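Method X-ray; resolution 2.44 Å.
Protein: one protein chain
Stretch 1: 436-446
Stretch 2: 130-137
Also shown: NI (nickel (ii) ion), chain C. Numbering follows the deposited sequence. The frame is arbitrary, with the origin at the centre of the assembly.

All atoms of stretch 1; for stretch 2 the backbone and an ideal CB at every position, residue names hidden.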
# COMPACT_ATOMS: atom_id res chain seq x y z
N ASP A 436 -0.62 2.75 10.40
CA ASP A 436 -0.24 4.01 11.10
C ASP A 436 0.57 4.96 10.24
O ASP A 436 1.18 5.89 10.79
CB ASP A 436 0.60 3.69 12.34
CG ASP A 436 -0.02 2.64 13.23
OD1 ASP A 436 -0.98 2.98 13.95
OD2 ASP A 436 0.48 1.49 13.25
N ILE A 437 0.59 4.74 8.91
CA ILE A 437 1.53 5.41 7.98
C ILE A 437 2.98 4.91 8.19
O ILE A 437 3.51 4.18 7.36
CB ILE A 437 1.46 6.97 7.98
CG1 ILE A 437 -0.00 7.48 7.78
CG2 ILE A 437 2.50 7.55 7.00
CD1 ILE A 437 -0.19 8.99 8.01
N LYS A 438 3.62 5.30 9.29
CA LYS A 438 4.97 4.76 9.61
C LYS A 438 4.76 3.29 10.07
O LYS A 438 3.83 3.05 10.82
CB LYS A 438 5.67 5.65 10.67
CG LYS A 438 5.67 7.14 10.26
CD LYS A 438 6.25 8.10 11.31
CE LYS A 438 7.72 7.87 11.55
NZ LYS A 438 8.54 7.95 10.30
N PRO A 439 5.54 2.32 9.60
CA PRO A 439 6.78 2.53 8.87
C PRO A 439 6.71 1.96 7.42
O PRO A 439 7.49 1.09 7.06
CB PRO A 439 7.75 1.70 9.71
CG PRO A 439 6.95 0.45 10.04
CD PRO A 439 5.51 0.98 10.23
N ALA A 440 5.75 2.44 6.64
CA ALA A 440 5.46 1.99 5.27
C ALA A 440 5.74 3.10 4.29
O ALA A 440 5.21 3.08 3.15
CB ALA A 440 3.98 1.62 5.16
N GLU A 441 6.51 4.09 4.76
CA GLU A 441 6.86 5.27 4.00
C GLU A 441 7.22 4.95 2.54
O GLU A 441 6.75 5.60 1.59
CB GLU A 441 8.04 5.97 4.65
CG GLU A 441 7.79 6.51 6.06
CD GLU A 441 8.29 5.60 7.17
OE1 GLU A 441 8.58 4.40 6.93
OE2 GLU A 441 8.41 6.10 8.32
N TYR A 442 8.05 3.94 2.36
CA TYR A 442 8.49 3.64 1.04
C TYR A 442 7.33 3.11 0.16
O TYR A 442 7.07 3.69 -0.92
CB TYR A 442 9.73 2.71 1.01
CG TYR A 442 10.07 2.42 -0.45
CD1 TYR A 442 10.56 3.44 -1.27
CD2 TYR A 442 9.77 1.18 -1.03
CE1 TYR A 442 10.80 3.21 -2.60
CE2 TYR A 442 10.02 0.96 -2.39
CZ TYR A 442 10.54 1.98 -3.15
OH TYR A 442 10.80 1.82 -4.48
N GLN A 443 6.65 2.04 0.60
CA GLN A 443 5.53 1.44 -0.19
C GLN A 443 4.43 2.46 -0.57
O GLN A 443 3.92 2.44 -1.69
CB GLN A 443 4.90 0.23 0.51
CG GLN A 443 5.82 -0.99 0.68
CD GLN A 443 6.61 -1.02 2.01
OE1 GLN A 443 6.74 0.01 2.70
NE2 GLN A 443 7.15 -2.18 2.36
N ILE A 444 4.14 3.36 0.37
CA ILE A 444 3.16 4.40 0.22
C ILE A 444 3.60 5.30 -0.93
O ILE A 444 2.80 5.62 -1.81
CB ILE A 444 2.98 5.21 1.53
CG1 ILE A 444 2.34 4.32 2.62
CG2 ILE A 444 2.16 6.49 1.31
CD1 ILE A 444 2.43 4.88 4.04
N GLU A 445 4.86 5.70 -0.95
CA GLU A 445 5.29 6.60 -1.99
C GLU A 445 5.34 5.89 -3.35
O GLU A 445 5.00 6.48 -4.39
CB GLU A 445 6.65 7.22 -1.65
CG GLU A 445 7.06 8.33 -2.62
CD GLU A 445 8.32 9.05 -2.20
OE1 GLU A 445 8.63 9.09 -0.99
OE2 GLU A 445 9.00 9.59 -3.09
N LEU A 446 5.73 4.63 -3.35
CA LEU A 446 5.66 3.83 -4.56
C LEU A 446 4.22 3.81 -5.11
O LEU A 446 3.98 4.19 -6.24
CB LEU A 446 6.18 2.41 -4.32
CG LEU A 446 6.20 1.44 -5.52
CD1 LEU A 446 7.02 1.97 -6.72
CD2 LEU A 446 6.70 0.07 -5.04
N UNK A 130 11.78 16.34 0.20
CA UNK A 130 11.09 15.05 0.25
C UNK A 130 9.66 15.20 0.83
O UNK A 130 9.44 16.01 1.74
CB UNK A 130 11.90 14.06 1.09
N UNK A 131 8.69 14.39 0.33
CA UNK A 131 7.42 14.17 1.05
C UNK A 131 7.56 13.87 2.55
O UNK A 131 6.67 14.21 3.33
CB UNK A 131 6.67 13.01 0.39
N UNK A 132 8.67 13.25 2.95
CA UNK A 132 8.88 12.82 4.32
C UNK A 132 9.80 13.76 5.14
O UNK A 132 10.26 13.39 6.24
CB UNK A 132 9.47 11.41 4.31
N UNK A 133 10.07 14.94 4.57
CA UNK A 133 10.65 16.11 5.24
C UNK A 133 10.31 16.14 6.73
O UNK A 133 11.19 16.15 7.60
CB UNK A 133 10.16 17.40 4.57
N UNK A 134 9.02 16.13 7.03
CA UNK A 134 8.56 16.09 8.39
C UNK A 134 8.31 14.66 8.87
O UNK A 134 8.69 14.33 10.01
CB UNK A 134 7.29 16.93 8.53
N UNK A 135 7.69 13.83 8.01
CA UNK A 135 7.11 12.55 8.41
C UNK A 135 8.15 11.42 8.61
O UNK A 135 7.88 10.41 9.30
CB UNK A 135 6.09 12.12 7.36
N UNK A 136 9.32 11.59 8.03
CA UNK A 136 10.44 10.75 8.40
C UNK A 136 11.71 11.56 8.66
O UNK A 136 12.80 11.04 8.59
CB UNK A 136 10.70 9.71 7.30
N UNK A 137 11.53 12.85 8.92
CA UNK A 137 12.64 13.74 9.32
C UNK A 137 13.71 13.82 8.28
O UNK A 137 14.89 13.92 8.63
CB UNK A 137 13.26 13.27 10.64
NI NI C . 1.16 -0.58 12.25

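Position 130 has its CA-to-CB bond sideways to stretch 1, and nothing of that stretch lies within 5.5 Å of the ideal CB. The visible contact therefore sets no rule, although a small polar side chain could serve the type I turn that runs from here to 133. The residue is Ser-130, whose OG accepts a 2.8 Å hydrogen bond from the backbone N of the residue at 132.

At 131, phi/psi of -46/-30 suits the second place of a type I turn, where proline is welcome, though many residues could adopt it. CB points toward stretch 1, and the ideal CB lies 4.6 Å from Glu-445 OE1, too little room for a long side chain on a direct course to the helix. Pro-131 takes the place; its CG comes to 4.2 Å from Glu-445 OE1, a modest contact from a residue that mainly suits the turn.

Position 132 is the richest. CB points toward stretch 1, yet the ideal CB is still 5.5 Å from Glu-441 CG, so there is depth to fill. What waits there is mixed: the aliphatic part of Glu-441, the methyl groups of Ile-437 and Ile-444, and the carboxylate of Glu-445. A large apolar group would use the methyls, and a long basic chain could answer the carboxylate; a broad side chain carrying a donor could do both. Trp-132 does so. Its NE1 donates to Glu-445 OE1 at 2.7 Å with an angle of 146°, while Glu-441 CB sits 3.7 Å from the centroid of the six-membered ring, only 5° off the normal, a CH-pi contact over the face. At the ring edge, CZ3 meets Ile-437 CG2 at 4.0 Å and CH2 meets Ile-444 CG2 at 4.3 Å. The indole thus lies against Glu-441 in the first turn of the helix and donates a hydrogen bond to Glu-445, one turn further on.

Positions 133 and 134 are out of reach of stretch 1, which leaves their side chains free of any demand from it. They are Glu-133, whose backbone N closes the turn onto Ser-130 O at 3.1 Å, and Trp-134.

At 135 CB points sideways, with no atom of stretch 1 within 5.5 Å, so a short side chain would touch little. A long apolar or aromatic one could reach Ile-437 and the methylenes of Lys-438. Trp-135 reaches them: Ile-437 CD1 lies over one face, 4.1 Å from CH2, and Lys-438 CD approaches the edge, 4.3 Å from CE3. The backbone contributes as well, for Lys-438 NZ donates to Trp-135 O at 2.7 Å, and the same NZ forms a salt bridge with Glu-441 OE2 at 2.7 Å.

Position 136 points toward that ion pair, its ideal CB 4.1 Å from Lys-438 NZ and 4.4 Å from Glu-441 OE2. Something small is the safe choice. Ala-136 rests its CB 4.0 Å from Lys-438 NZ.

Position 137, with positive phi (60/36), favours glycine, asparagine or aspartate. It is Asp-137, whose carboxylate is hydrogen-bonded elsewhere in the structure.

Stretch 2 (130-137) SPWEWWAD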
# COMPACT_ATOMS: atom_id res chain seq x y z
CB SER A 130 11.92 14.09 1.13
OG SER A 130 11.16 13.03 1.71
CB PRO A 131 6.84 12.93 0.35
CG PRO A 131 7.30 13.09 -1.07
CD PRO A 131 8.66 13.77 -1.02
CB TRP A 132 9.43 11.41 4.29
CG TRP A 132 8.64 10.53 3.40
CD1 TRP A 132 8.89 10.26 2.11
CD2 TRP A 132 7.44 9.84 3.74
NE1 TRP A 132 7.92 9.42 1.60
CE2 TRP A 132 7.02 9.15 2.59
CE3 TRP A 132 6.69 9.74 4.90
CZ2 TRP A 132 5.89 8.36 2.57
CZ3 TRP A 132 5.56 8.95 4.90
CH2 TRP A 132 5.16 8.27 3.74
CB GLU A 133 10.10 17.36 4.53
CG GLU A 133 10.32 18.71 5.19
CD GLU A 133 9.13 19.20 5.99
OE1 GLU A 133 7.98 19.18 5.49
OE2 GLU A 133 9.37 19.64 7.14
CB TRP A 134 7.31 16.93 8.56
CG TRP A 134 7.00 17.19 10.02
CD1 TRP A 134 7.58 18.14 10.85
CD2 TRP A 134 6.04 16.49 10.83
NE1 TRP A 134 7.03 18.05 12.11
CE2 TRP A 134 6.09 17.05 12.13
CE3 TRP A 134 5.13 15.46 10.56
CZ2 TRP A 134 5.28 16.61 13.17
CZ3 TRP A 134 4.32 15.01 11.60
CH2 TRP A 134 4.40 15.59 12.90
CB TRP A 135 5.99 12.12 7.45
CG TRP A 135 4.63 12.73 7.80
CD1 TRP A 135 4.07 13.91 7.29
CD2 TRP A 135 3.68 12.23 8.74
NE1 TRP A 135 2.84 14.13 7.86
CE2 TRP A 135 2.57 13.11 8.75
CE3 TRP A 135 3.65 11.10 9.59
CZ2 TRP A 135 1.47 12.91 9.57
CZ3 TRP A 135 2.55 10.89 10.39
CH2 TRP A 135 1.47 11.81 10.40
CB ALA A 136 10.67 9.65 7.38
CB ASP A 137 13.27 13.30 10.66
CG ASP A 137 12.25 13.11 11.73
OD1 ASP A 137 11.76 14.12 12.28
OD2 ASP A 137 11.90 11.94 12.00
O HOH W 1 1.62 1.08 10.39
O HOH W 2 0.49 -1.20 14.56
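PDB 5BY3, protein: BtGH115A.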